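Local coordinates for putative epoxide hydrolase protein (Klebsiella pneumoniae subsp. pneumoniae, PDB 5BOV) that probably hydrolyses ester or epoxide substrates, as a putative epoxide hydrolase built on the alpha/beta hydrolase fold, at residues I62-R67 against V93-A98; S129-S134 against V295-D300; N174-A179 against K199-L204; R276-A281 against P291-Q296. All coordinates share one frame; numbering follows the deposited sequence. Where two conformers were deposited one is given.

Interaction 1 (I62-R67 against V93-A98); sequences IVPYLR and VHLMDA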
loop_
_atom_site.group_PDB
_atom_site.type_symbol
_atom_site.label_atom_id
_atom_site.label_comp_id
_atom_site.label_asym_id
_atom_site.label_seq_id
_atom_site.Cartn_x
_atom_site.Cartn_y
_atom_site.Cartn_z
ATOM N N ILE A 62 -1.363 -11.266 -8.191
ATOM C CA ILE A 62 -0.637 -11.510 -6.946
ATOM C C ILE A 62 -1.056 -10.489 -5.922
ATOM O O ILE A 62 -1.007 -9.259 -6.195
ATOM C CB ILE A 62 0.886 -11.351 -7.173
ATOM C CG1 ILE A 62 1.417 -12.214 -8.332
ATOM C CG2 ILE A 62 1.650 -11.598 -5.878
ATOM C CD1 ILE A 62 1.268 -13.633 -8.055
ATOM N N VAL A 63 -1.487 -10.967 -4.748
ATOM C CA VAL A 63 -1.929 -10.034 -3.687
ATOM C C VAL A 63 -1.240 -10.392 -2.352
ATOM O O VAL A 63 -1.685 -11.342 -1.672
ATOM C CB VAL A 63 -3.457 -10.047 -3.490
ATOM C CG1 VAL A 63 -3.892 -8.877 -2.643
ATOM C CG2 VAL A 63 -4.198 -10.026 -4.825
ATOM N N PRO A 64 -0.122 -9.719 -2.014
ATOM C CA PRO A 64 0.606 -10.052 -0.842
ATOM C C PRO A 64 0.244 -9.293 0.382
ATOM O O PRO A 64 -0.132 -8.120 0.291
ATOM C CB PRO A 64 2.051 -9.703 -1.246
ATOM C CG PRO A 64 1.887 -8.489 -2.131
ATOM C CD PRO A 64 0.595 -8.708 -2.845
ATOM N N TYR A 65 0.394 -9.937 1.533
ATOM C CA TYR A 65 0.403 -9.190 2.793
ATOM C C TYR A 65 1.725 -8.450 2.889
ATOM O O TYR A 65 2.823 -9.038 2.719
ATOM C CB TYR A 65 0.283 -10.096 4.002
ATOM C CG TYR A 65 -1.027 -10.783 4.236
ATOM C CD1 TYR A 65 -2.139 -10.061 4.643
ATOM C CD2 TYR A 65 -1.163 -12.167 4.075
ATOM C CE1 TYR A 65 -3.333 -10.696 4.984
ATOM C CE2 TYR A 65 -2.369 -12.811 4.326
ATOM C CZ TYR A 65 -3.445 -12.080 4.812
ATOM O OH TYR A 65 -4.633 -12.687 5.080
ATOM N N LEU A 66 1.692 -7.156 3.175
ATOM C CA LEU A 66 2.906 -6.411 3.470
ATOM C C LEU A 66 3.558 -6.907 4.824
ATOM O O LEU A 66 2.899 -7.519 5.624
ATOM C CB LEU A 66 2.613 -4.926 3.557
ATOM C CG LEU A 66 2.081 -4.257 2.261
ATOM C CD1 LEU A 66 1.860 -2.785 2.586
ATOM C CD2 LEU A 66 3.035 -4.412 1.114
ATOM N N ARG A 67 4.842 -6.588 5.002
ATOM C CA ARG A 67 5.474 -6.813 6.285
ATOM C C ARG A 67 4.591 -6.194 7.416
ATOM O O ARG A 67 4.041 -5.092 7.246
ATOM C CB ARG A 67 6.896 -6.262 6.284
ATOM C CG ARG A 67 7.041 -4.755 6.009
ATOM C CD ARG A 67 8.459 -4.241 6.329
ATOM N NE ARG A 67 9.434 -4.918 5.513
ATOM C CZ ARG A 67 10.729 -5.102 5.824
ATOM N NH1 ARG A 67 11.253 -4.539 6.933
ATOM N NH2 ARG A 67 11.497 -5.800 5.047
ATOM N N VAL A 93 10.108 -6.299 -4.785
ATOM C CA VAL A 93 11.060 -6.691 -5.806
ATOM C C VAL A 93 11.577 -8.132 -5.487
ATOM O O VAL A 93 11.674 -8.952 -6.398
ATOM C CB VAL A 93 12.246 -5.732 -5.967
ATOM C CG1 VAL A 93 13.288 -6.272 -6.952
ATOM C CG2 VAL A 93 11.729 -4.415 -6.441
ATOM N N HIS A 94 11.890 -8.414 -4.216
ATOM C CA HIS A 94 12.283 -9.775 -3.848
ATOM C C HIS A 94 11.163 -10.777 -4.124
ATOM O O HIS A 94 11.429 -11.927 -4.574
ATOM C CB HIS A 94 12.635 -9.840 -2.360
ATOM C CG HIS A 94 13.931 -9.190 -2.035
ATOM N ND1 HIS A 94 15.129 -9.512 -2.653
ATOM C CD2 HIS A 94 14.232 -8.302 -1.064
ATOM C CE1 HIS A 94 16.093 -8.766 -2.118
ATOM N NE2 HIS A 94 15.575 -8.026 -1.160
ATOM N N LEU A 95 9.908 -10.375 -3.907
ATOM C CA LEU A 95 8.764 -11.283 -4.242
ATOM C C LEU A 95 8.714 -11.532 -5.730
ATOM O O LEU A 95 8.499 -12.689 -6.175
ATOM C CB LEU A 95 7.435 -10.636 -3.775
ATOM C CG LEU A 95 6.167 -11.371 -4.068
ATOM C CD1 LEU A 95 6.133 -12.727 -3.370
ATOM C CD2 LEU A 95 4.951 -10.521 -3.677
HETATM N N MSE A 96 8.880 -10.482 -6.534
HETATM C CA MSE A 96 8.845 -10.611 -8.010
HETATM C C MSE A 96 9.936 -11.556 -8.440
HETATM O O MSE A 96 9.708 -12.501 -9.244
HETATM C CB MSE A 96 8.971 -9.237 -8.681
HETATM C CG MSE A 96 7.636 -8.464 -8.574
HETATM SE SE MSE A 96 7.945 -6.667 -9.312
HETATM C CE MSE A 96 7.802 -7.271 -11.111
ATOM N N ASP A 97 11.145 -11.326 -7.929
ATOM C CA ASP A 97 12.225 -12.231 -8.223
ATOM C C ASP A 97 11.936 -13.701 -7.833
ATOM O O ASP A 97 12.207 -14.645 -8.639
ATOM C CB ASP A 97 13.544 -11.821 -7.575
ATOM C CG ASP A 97 14.086 -10.492 -8.087
ATOM O OD1 ASP A 97 13.730 -10.054 -9.211
ATOM O OD2 ASP A 97 14.966 -9.931 -7.366
ATOM N N ALA A 98 11.404 -13.913 -6.637
ATOM C CA ALA A 98 11.147 -15.244 -6.156
ATOM C C ALA A 98 10.093 -15.975 -7.010
ATOM O O ALA A 98 10.092 -17.212 -7.160
ATOM C CB ALA A 98 10.724 -15.230 -4.687
#
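Leu95 reaches from its helix to the strand and sets a single methyl, CD2, against Pro64 and Ile62. With CG anti to the backbone N (chi1 178°), CD2 becomes the atom that touches the strand. The proline side is the tighter half: CD2 of Leu95 lies 3.9 Å from CB of Pro64 and 4.0 Å from CG of Pro64, so the methyl rests on two adjoining carbons of the ring. Toward Ile62 the fit is slightly looser, with CG2 of Ile62 4.1 Å from CD2 of Leu95 and the two side chains running past each other in opposite directions. The backbones stay well apart, CA of Pro64 being 8.9 Å from CA of Leu95, a gap that side-chain carbon alone bridges. The topology is a beta-alpha-beta crossover: strand 59-74 leads into helix 85-98, and strand 104-108 follows with strand 32-37 between the two parallel partners. Ile14 and Ile21, from the antiparallel strands at this end of the sheet, also touch Leu95 and extend the apolar layer, while Met96, a selenomethionine in the crystal, leans on Ile35 instead. Away from that buried layer the same helix turns polar. His94 and Asp97 are exposed, and Asp97 OD1 forms a salt bridge with NH1 of Arg126. Arg67, also buried, lies past the regular part of the strand at 62-64 and reaches back to the helix, its NE paired with OD2 of Asp91.

Interaction 2 (S129-S134 against V295-D300); sequences SLVSVS and VQAVVD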
loop_
_atom_site.group_PDB
_atom_site.type_symbol
_atom_site.label_atom_id
_atom_site.label_comp_id
_atom_site.label_asym_id
_atom_site.label_seq_id
_atom_site.Cartn_x
_atom_site.Cartn_y
_atom_site.Cartn_z
ATOM N N SER A 129 2.885 -0.803 -15.848
ATOM C CA SER A 129 2.053 0.363 -15.650
ATOM C C SER A 129 1.689 0.375 -14.168
ATOM O O SER A 129 1.917 -0.612 -13.463
ATOM C CB SER A 129 0.814 0.311 -16.481
ATOM O OG SER A 129 -0.078 -0.762 -16.070
ATOM N N LEU A 130 1.190 1.505 -13.738
ATOM C CA LEU A 130 0.912 1.809 -12.342
ATOM C C LEU A 130 -0.438 2.454 -12.113
ATOM O O LEU A 130 -0.852 3.329 -12.876
ATOM C CB LEU A 130 1.995 2.812 -11.886
ATOM C CG LEU A 130 1.906 3.375 -10.497
ATOM C CD1 LEU A 130 2.023 2.271 -9.432
ATOM C CD2 LEU A 130 2.948 4.491 -10.280
ATOM N N VAL A 131 -1.202 1.931 -11.128
ATOM C CA VAL A 131 -2.366 2.592 -10.617
ATOM C C VAL A 131 -2.012 3.043 -9.206
ATOM O O VAL A 131 -1.740 2.231 -8.345
ATOM C CB VAL A 131 -3.630 1.718 -10.623
ATOM C CG1 VAL A 131 -4.777 2.437 -9.978
ATOM C CG2 VAL A 131 -3.989 1.378 -12.056
ATOM N N SER A 132 -1.981 4.357 -9.000
ATOM C CA SER A 132 -1.554 4.919 -7.702
ATOM C C SER A 132 -2.670 5.764 -7.126
ATOM O O SER A 132 -2.915 6.910 -7.551
ATOM C CB SER A 132 -0.269 5.745 -7.890
ATOM O OG SER A 132 0.301 6.104 -6.639
ATOM N N VAL A 133 -3.354 5.230 -6.121
ATOM C CA VAL A 133 -4.417 5.975 -5.506
ATOM C C VAL A 133 -3.829 7.139 -4.665
ATOM O O VAL A 133 -2.877 6.922 -3.889
ATOM C CB VAL A 133 -5.289 5.136 -4.563
ATOM C CG1 VAL A 133 -6.345 5.969 -3.850
ATOM C CG2 VAL A 133 -5.902 3.971 -5.302
ATOM N N SER A 134 -4.382 8.310 -4.838
ATOM C CA SER A 134 -3.908 9.572 -4.185
ATOM C C SER A 134 -2.601 10.099 -4.743
ATOM O O SER A 134 -1.996 10.969 -4.126
ATOM C CB SER A 134 -3.917 9.498 -2.652
ATOM O OG SER A 134 -5.228 9.149 -2.210
ATOM N N VAL A 295 -10.896 -2.104 -10.901
ATOM C CA VAL A 295 -10.604 -3.014 -11.989
ATOM C C VAL A 295 -10.476 -2.271 -13.355
ATOM O O VAL A 295 -9.502 -2.523 -14.087
ATOM C CB VAL A 295 -11.673 -4.099 -12.085
ATOM C CG1 VAL A 295 -11.506 -4.937 -13.363
ATOM C CG2 VAL A 295 -11.638 -5.002 -10.897
ATOM N N GLN A 296 -11.403 -1.409 -13.644
ATOM C CA GLN A 296 -11.363 -0.627 -14.910
ATOM C C GLN A 296 -10.068 0.171 -15.003
ATOM O O GLN A 296 -9.435 0.269 -16.056
ATOM C CB GLN A 296 -12.575 0.296 -15.082
ATOM C CG GLN A 296 -12.696 0.870 -16.504
ATOM C CD GLN A 296 -12.960 -0.187 -17.531
ATOM O OE1 GLN A 296 -13.952 -0.969 -17.425
ATOM N NE2 GLN A 296 -12.071 -0.324 -18.521
ATOM N N ALA A 297 -9.677 0.789 -13.883
ATOM C CA ALA A 297 -8.414 1.503 -13.860
ATOM C C ALA A 297 -7.170 0.648 -14.136
ATOM O O ALA A 297 -6.264 1.052 -14.869
ATOM C CB ALA A 297 -8.245 2.242 -12.538
ATOM N N VAL A 298 -7.140 -0.545 -13.594
ATOM C CA VAL A 298 -6.005 -1.459 -13.833
ATOM C C VAL A 298 -5.986 -1.889 -15.300
ATOM O O VAL A 298 -4.942 -1.841 -15.920
ATOM C CB VAL A 298 -6.060 -2.721 -12.903
ATOM C CG1 VAL A 298 -5.028 -3.752 -13.303
ATOM C CG2 VAL A 298 -5.856 -2.315 -11.420
ATOM N N VAL A 299 -7.145 -2.239 -15.836
ATOM C CA VAL A 299 -7.228 -2.646 -17.262
ATOM C C VAL A 299 -6.779 -1.450 -18.167
ATOM O O VAL A 299 -5.980 -1.629 -19.105
ATOM C CB VAL A 299 -8.642 -3.069 -17.639
ATOM C CG1 VAL A 299 -8.767 -3.200 -19.134
ATOM C CG2 VAL A 299 -8.995 -4.358 -16.896
ATOM N N ASP A 300 -7.268 -0.258 -17.852
ATOM C CA ASP A 300 -6.946 0.942 -18.631
ATOM C C ASP A 300 -5.489 1.311 -18.540
ATOM O O ASP A 300 -4.871 1.637 -19.535
ATOM C CB ASP A 300 -7.825 2.093 -18.249
ATOM C CG ASP A 300 -9.280 1.890 -18.614
ATOM O OD1 ASP A 300 -9.649 0.987 -19.428
ATOM O OD2 ASP A 300 -10.121 2.666 -18.124
HETATM O O HOH W 1 -2.290 -1.871 -14.861
#
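Val131 holds CG1 anti to its own nitrogen (chi1 176°), and this places CG2 beside the nitrogen, where it meets the backbone of Ala297 and Val298. Val298 adopts the same form, so its CG2 likewise lies beside its own nitrogen, and the two CG2 methyls of Val131 and Val298 come within 4.2 Å. The closest approach is to main chain: CG2 of Val131 sits 3.6 Å from the carbonyl O of Ala297 and 3.9 Å from CA of Val298. The other branch faces the small residue, CG1 of Val131 being 4.3 Å from CB of Ala297. In the alpha/beta hydrolase fold this is the C-terminal helix, 291-303, packing on inner parallel strands of the sheet; Leu250 of the adjacent strand touches both Val131 and Ala297, and Leu54 of helix 50-56 covers Val298. Val131 sits close to, but makes no contact with, a turn after strand 104-108 whose sequence is consistent with a nucleophile elbow. Polar linkage is left to a water at the start of the strand, which donates to OG of Ser129 at 2.8 Å and to the carbonyl O of Val298 at 2.9 Å. OG of Ser129 is further hydrogen-bonded to OD1 of Asp105. Farther round the helix, NE2 of Gln296 donates to OD1 of Asp300 (2.9 Å, 153° at the hydrogen) from 40° above the carboxylate plane, while OD2 of Asp300 pairs with Arg276.

Interaction 3 (N174-A179 against K199-L204); sequences NTHDFA and KTARAL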
loop_
_atom_site.group_PDB
_atom_site.type_symbol
_atom_site.label_atom_id
_atom_site.label_comp_id
_atom_site.label_asym_id
_atom_site.label_seq_id
_atom_site.Cartn_x
_atom_site.Cartn_y
_atom_site.Cartn_z
ATOM N N ASN A 174 -5.266 -1.831 21.904
ATOM C CA ASN A 174 -6.552 -1.489 21.320
ATOM C C ASN A 174 -6.472 -1.599 19.753
ATOM O O ASN A 174 -7.194 -0.837 19.130
ATOM C CB ASN A 174 -6.972 -0.005 21.651
ATOM C CG ASN A 174 -7.036 0.263 23.154
ATOM O OD1 ASN A 174 -7.472 -0.612 23.908
ATOM N ND2 ASN A 174 -6.620 1.474 23.600
ATOM N N THR A 175 -5.751 -2.577 19.222
ATOM C CA THR A 175 -5.477 -2.599 17.772
ATOM C C THR A 175 -6.787 -2.617 16.995
ATOM O O THR A 175 -7.014 -1.826 16.053
ATOM C CB THR A 175 -4.620 -3.746 17.337
ATOM O OG1 THR A 175 -3.557 -3.922 18.249
ATOM C CG2 THR A 175 -4.170 -3.559 15.967
ATOM N N HIS A 176 -7.673 -3.572 17.335
ATOM C CA HIS A 176 -8.915 -3.690 16.629
ATOM C C HIS A 176 -9.759 -2.440 16.637
ATOM O O HIS A 176 -10.251 -1.921 15.618
ATOM C CB HIS A 176 -9.694 -4.903 17.318
ATOM C CG HIS A 176 -11.005 -5.209 16.710
ATOM N ND1 HIS A 176 -12.125 -4.427 16.879
ATOM C CD2 HIS A 176 -11.388 -6.254 15.934
ATOM C CE1 HIS A 176 -13.145 -4.967 16.224
ATOM N NE2 HIS A 176 -12.718 -6.076 15.662
ATOM N N ASP A 177 -10.050 -1.900 17.821
ATOM C CA ASP A 177 -10.835 -0.693 17.925
ATOM C C ASP A 177 -10.200 0.542 17.276
ATOM O O ASP A 177 -10.873 1.390 16.739
ATOM C CB ASP A 177 -11.173 -0.364 19.378
ATOM C CG ASP A 177 -12.119 -1.414 20.014
ATOM O OD1 ASP A 177 -12.751 -2.207 19.288
ATOM O OD2 ASP A 177 -12.161 -1.395 21.278
ATOM N N PHE A 178 -8.895 0.614 17.389
ATOM C CA PHE A 178 -8.158 1.759 16.862
ATOM C C PHE A 178 -8.205 1.725 15.323
ATOM O O PHE A 178 -8.614 2.721 14.706
ATOM C CB PHE A 178 -6.712 1.778 17.365
ATOM C CG PHE A 178 -6.028 3.099 17.118
ATOM C CD1 PHE A 178 -5.623 3.494 15.868
ATOM C CD2 PHE A 178 -5.799 3.974 18.170
ATOM C CE1 PHE A 178 -5.037 4.735 15.642
ATOM C CE2 PHE A 178 -5.194 5.208 17.936
ATOM C CZ PHE A 178 -4.850 5.623 16.684
ATOM N N ALA A 179 -7.952 0.556 14.752
ATOM C CA ALA A 179 -7.991 0.462 13.291
ATOM C C ALA A 179 -9.410 0.702 12.805
ATOM O O ALA A 179 -9.605 1.330 11.751
ATOM C CB ALA A 179 -7.473 -0.896 12.814
ATOM N N LYS A 199 -12.691 -9.347 9.414
ATOM C CA LYS A 199 -11.902 -10.213 8.548
ATOM C C LYS A 199 -10.499 -9.670 8.303
ATOM O O LYS A 199 -9.496 -10.402 8.376
ATOM C CB LYS A 199 -12.618 -10.447 7.248
ATOM C CG LYS A 199 -12.036 -11.603 6.441
ATOM C CD LYS A 199 -12.938 -11.791 5.216
ATOM C CE LYS A 199 -12.749 -13.099 4.475
ATOM N NZ LYS A 199 -13.805 -13.165 3.350
ATOM N N THR A 200 -10.381 -8.354 8.095
ATOM C CA THR A 200 -9.059 -7.742 7.983
ATOM C C THR A 200 -8.405 -7.576 9.359
ATOM O O THR A 200 -7.207 -7.747 9.495
ATOM C CB THR A 200 -9.176 -6.360 7.261
ATOM O OG1 THR A 200 -9.479 -6.629 5.877
ATOM C CG2 THR A 200 -7.923 -5.557 7.389
ATOM N N ALA A 201 -9.159 -7.318 10.415
ATOM C CA ALA A 201 -8.568 -7.163 11.743
ATOM C C ALA A 201 -7.755 -8.365 12.158
ATOM O O ALA A 201 -6.752 -8.248 12.862
ATOM C CB ALA A 201 -9.632 -6.873 12.772
ATOM N N ARG A 202 -8.186 -9.539 11.723
ATOM C CA ARG A 202 -7.450 -10.735 12.017
ATOM C C ARG A 202 -5.980 -10.616 11.567
ATOM O O ARG A 202 -5.026 -11.070 12.255
ATOM C CB ARG A 202 -8.265 -11.990 11.410
ATOM C CG ARG A 202 -7.573 -13.321 11.557
ATOM C CD ARG A 202 -8.215 -14.529 10.787
ATOM N NE ARG A 202 -7.148 -15.549 10.854
ATOM C CZ ARG A 202 -6.848 -16.304 11.943
ATOM N NH1 ARG A 202 -7.584 -16.273 13.098
ATOM N NH2 ARG A 202 -5.802 -17.156 11.872
ATOM N N ALA A 203 -5.756 -10.039 10.389
ATOM C CA ALA A 203 -4.435 -9.859 9.865
ATOM C C ALA A 203 -3.632 -8.801 10.588
ATOM O O ALA A 203 -2.405 -8.877 10.619
ATOM C CB ALA A 203 -4.504 -9.501 8.370
ATOM N N LEU A 204 -4.308 -7.852 11.269
ATOM C CA LEU A 204 -3.630 -6.892 12.113
ATOM C C LEU A 204 -3.109 -7.434 13.394
ATOM O O LEU A 204 -2.420 -6.723 14.123
ATOM C CB LEU A 204 -4.536 -5.675 12.379
ATOM C CG LEU A 204 -5.240 -5.075 11.129
ATOM C CD1 LEU A 204 -6.127 -3.880 11.504
ATOM C CD2 LEU A 204 -4.261 -4.653 10.033
HETATM O O HOH W 2 -1.645 -6.205 16.711
#
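His176 and Ala201 mark the nearest backbone approach, their CA atoms 6.0 Å apart, while CA of Thr175 and CA of Leu204 stand 7.3 Å apart. One segment is the first turn of helix 175-186; the other comes from helix 194-201 and has helical phi and psi up to Leu204. Two alanines, Ala179 and Ala201, take part. CB of Ala179 presses against CD1 of Leu204 at 3.5 Å, the tightest apolar touch between the segments. Thr175 crosses Leu204 at a slant, its CG2 4.2 Å from CB of Leu204. Both helices belong to the helical region between strands 127-133 and 247-252, where members of this fold commonly carry a cap or lid over the sheet. Leu204 also touches Tyr69 and Ala179 touches Pro41, so the contact faces the core domain as well. OG1 of Thr175 has its main partner in the carbonyl O of Tyr171. A water adds a weak bond to OG1 of Thr175 (3.4 Å) while donating to O of Leu204 at 2.8 Å. At the exposed margin CG of His176 is anti to the backbone nitrogen (chi1 -179°), bringing CD2 of the ring to Ala201, whose CB lies 3.7 Å from CD2 of His176. That ring meets Phe197 edge-to-face, and ND1 of His176 makes a weak 3.3 Å bond to OD1 of Asp177.

Interaction 4 (R276-A281 against P291-Q296); sequences RDLPGA and PTAFVQ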
loop_
_atom_site.group_PDB
_atom_site.type_symbol
_atom_site.label_atom_id
_atom_site.label_comp_id
_atom_site.label_asym_id
_atom_site.label_seq_id
_atom_site.Cartn_x
_atom_site.Cartn_y
_atom_site.Cartn_z
ATOM N N ARG A 276 -8.085 10.174 -12.540
ATOM C CA ARG A 276 -9.538 9.943 -12.420
ATOM C C ARG A 276 -10.045 10.184 -11.038
ATOM O O ARG A 276 -9.591 9.563 -10.059
ATOM C CB ARG A 276 -9.961 8.511 -12.729
ATOM C CG ARG A 276 -9.617 8.127 -14.096
ATOM C CD ARG A 276 -10.088 6.734 -14.408
ATOM N NE ARG A 276 -9.707 6.519 -15.751
ATOM C CZ ARG A 276 -9.796 5.350 -16.326
ATOM N NH1 ARG A 276 -10.271 4.269 -15.671
ATOM N NH2 ARG A 276 -9.410 5.288 -17.572
ATOM N N ASP A 277 -11.008 11.092 -10.953
ATOM C CA ASP A 277 -11.752 11.311 -9.724
ATOM C C ASP A 277 -12.857 10.312 -9.765
ATOM O O ASP A 277 -13.719 10.353 -10.718
ATOM C CB ASP A 277 -12.263 12.760 -9.615
ATOM C CG ASP A 277 -11.146 13.761 -9.332
ATOM O OD1 ASP A 277 -10.245 13.449 -8.510
ATOM O OD2 ASP A 277 -11.004 14.751 -10.065
ATOM N N LEU A 278 -12.975 9.498 -8.761
ATOM C CA LEU A 278 -14.056 8.534 -8.716
ATOM C C LEU A 278 -15.312 9.168 -8.085
ATOM O O LEU A 278 -15.251 9.586 -6.968
ATOM C CB LEU A 278 -13.660 7.328 -7.914
ATOM C CG LEU A 278 -12.446 6.567 -8.466
ATOM C CD1 LEU A 278 -12.092 5.410 -7.547
ATOM C CD2 LEU A 278 -12.685 6.080 -9.881
ATOM N N PRO A 279 -16.419 9.175 -8.793
ATOM C CA PRO A 279 -17.634 9.778 -8.142
ATOM C C PRO A 279 -18.167 8.885 -7.028
ATOM O O PRO A 279 -17.989 7.651 -7.149
ATOM C CB PRO A 279 -18.624 9.836 -9.279
ATOM C CG PRO A 279 -18.249 8.734 -10.210
ATOM C CD PRO A 279 -16.729 8.513 -10.058
ATOM N N GLY A 280 -18.700 9.521 -5.957
ATOM C CA GLY A 280 -19.580 8.863 -5.032
ATOM C C GLY A 280 -19.153 8.862 -3.581
ATOM O O GLY A 280 -18.497 9.741 -3.079
ATOM N N ALA A 281 -19.539 7.826 -2.893
ATOM C CA ALA A 281 -19.266 7.684 -1.475
ATOM C C ALA A 281 -17.812 7.194 -1.279
ATOM O O ALA A 281 -17.420 6.878 -0.126
ATOM C CB ALA A 281 -20.235 6.655 -0.842
ATOM N N PRO A 291 -14.696 -1.675 -6.264
ATOM C CA PRO A 291 -13.875 -2.627 -7.010
ATOM C C PRO A 291 -14.107 -2.554 -8.545
ATOM O O PRO A 291 -13.153 -2.737 -9.267
ATOM C CB PRO A 291 -14.260 -3.998 -6.436
ATOM C CG PRO A 291 -15.613 -3.766 -5.818
ATOM C CD PRO A 291 -15.554 -2.360 -5.283
ATOM N N THR A 292 -15.340 -2.255 -8.977
ATOM C CA THR A 292 -15.598 -2.129 -10.430
ATOM C C THR A 292 -14.742 -1.041 -11.052
ATOM O O THR A 292 -14.099 -1.252 -12.073
ATOM C CB THR A 292 -17.118 -1.888 -10.682
ATOM O OG1 THR A 292 -17.812 -3.007 -10.122
ATOM C CG2 THR A 292 -17.416 -1.814 -12.133
ATOM N N ALA A 293 -14.715 0.138 -10.440
ATOM C CA ALA A 293 -13.948 1.225 -10.982
ATOM C C ALA A 293 -12.451 0.916 -10.853
ATOM O O ALA A 293 -11.679 1.319 -11.715
ATOM C CB ALA A 293 -14.261 2.546 -10.275
ATOM N N PHE A 294 -12.056 0.232 -9.797
ATOM C CA PHE A 294 -10.648 -0.039 -9.636
ATOM C C PHE A 294 -10.148 -1.035 -10.702
ATOM O O PHE A 294 -9.066 -0.829 -11.289
ATOM C CB PHE A 294 -10.360 -0.567 -8.236
ATOM C CG PHE A 294 -8.924 -0.531 -7.887
ATOM C CD1 PHE A 294 -8.079 -1.574 -8.151
ATOM C CD2 PHE A 294 -8.410 0.589 -7.231
ATOM C CE1 PHE A 294 -6.750 -1.522 -7.819
ATOM C CE2 PHE A 294 -7.063 0.632 -6.906
ATOM C CZ PHE A 294 -6.260 -0.425 -7.211
ATOM N N VAL A 295 -10.896 -2.104 -10.901
ATOM C CA VAL A 295 -10.604 -3.014 -11.989
ATOM C C VAL A 295 -10.476 -2.271 -13.355
ATOM O O VAL A 295 -9.502 -2.523 -14.087
ATOM C CB VAL A 295 -11.673 -4.099 -12.085
ATOM C CG1 VAL A 295 -11.506 -4.937 -13.363
ATOM C CG2 VAL A 295 -11.638 -5.002 -10.897
ATOM N N GLN A 296 -11.403 -1.409 -13.644
ATOM C CA GLN A 296 -11.363 -0.627 -14.910
ATOM C C GLN A 296 -10.068 0.171 -15.003
ATOM O O GLN A 296 -9.435 0.269 -16.056
ATOM C CB GLN A 296 -12.575 0.296 -15.082
ATOM C CG GLN A 296 -12.696 0.870 -16.504
ATOM C CD GLN A 296 -12.960 -0.187 -17.531
ATOM O OE1 GLN A 296 -13.952 -0.969 -17.425
ATOM N NE2 GLN A 296 -12.071 -0.324 -18.521
HETATM O O HOH W 3 -11.655 3.673 -13.119
#
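Arg276 and Gln296 meet at the far end of a long arginine arm that leaves the last strand of the sheet. CB already points toward the helix; CG then lies anti to the carbonyl carbon (chi1 -61°), and the chain stays extended through CD to NE. Along the way the side chain brushes Ile248 and Leu250 of the neighbouring strand. At NE it meets its first charge, OE2 of Glu274. NH2 takes the second, a salt bridge to OD2 of Asp300, so the guanidinium ties strand to helix by charge. NH1 has a neutral partner: a water lying in the guanidinium plane at its edge accepts from NH1 of Arg276 at 3.0 Å and donates a hydrogen bond to the carbonyl O of Ala293 at 2.7 Å. The carbonyl O of Gln296 is 4.1 Å from NH1 of Arg276, near enough to pack but not to bond, and CG of Gln296 comes to 4.3 Å of NH1 of Arg276. Two conformers of Arg276 were modelled, so these tip contacts describe one state. In the alpha/beta hydrolase fold the loop after this final strand usually supplies the catalytic histidine, and the helix that follows, here 291-303, turns back along the sheet. The apolar part lies nearer that loop: CD2 of Leu278 rests on CB of Ala293 at 3.9 Å. The CA atoms of Leu278 and Ala293 are 7.7 Å apart. Leu278 also packs on Pro286 from the short helix between the two elements.

Interactions 1, 2 and 4 lay helices on the same sheet; interaction 3 instead pairs two helices of the probable cap. Interactions 1, 2 and 3 are mainly buried, the third with an exposed histidine margin, whereas interaction 4 is only partly buried. Interactions 2 and 4 share helix 291-303, their centres about 10 Å apart: the inner strand meets it through Val131, the edge strand through one small apolar touch and a charged arm, and Phe294 packs on Val131 and Val133 between them. Interaction 1 is wholly apolar between its segments; interactions 2, 3 and 4 each add a single bridging water. Tyr65 of interaction 1 packs on Ala203 of interaction 3, joining sheet and cap.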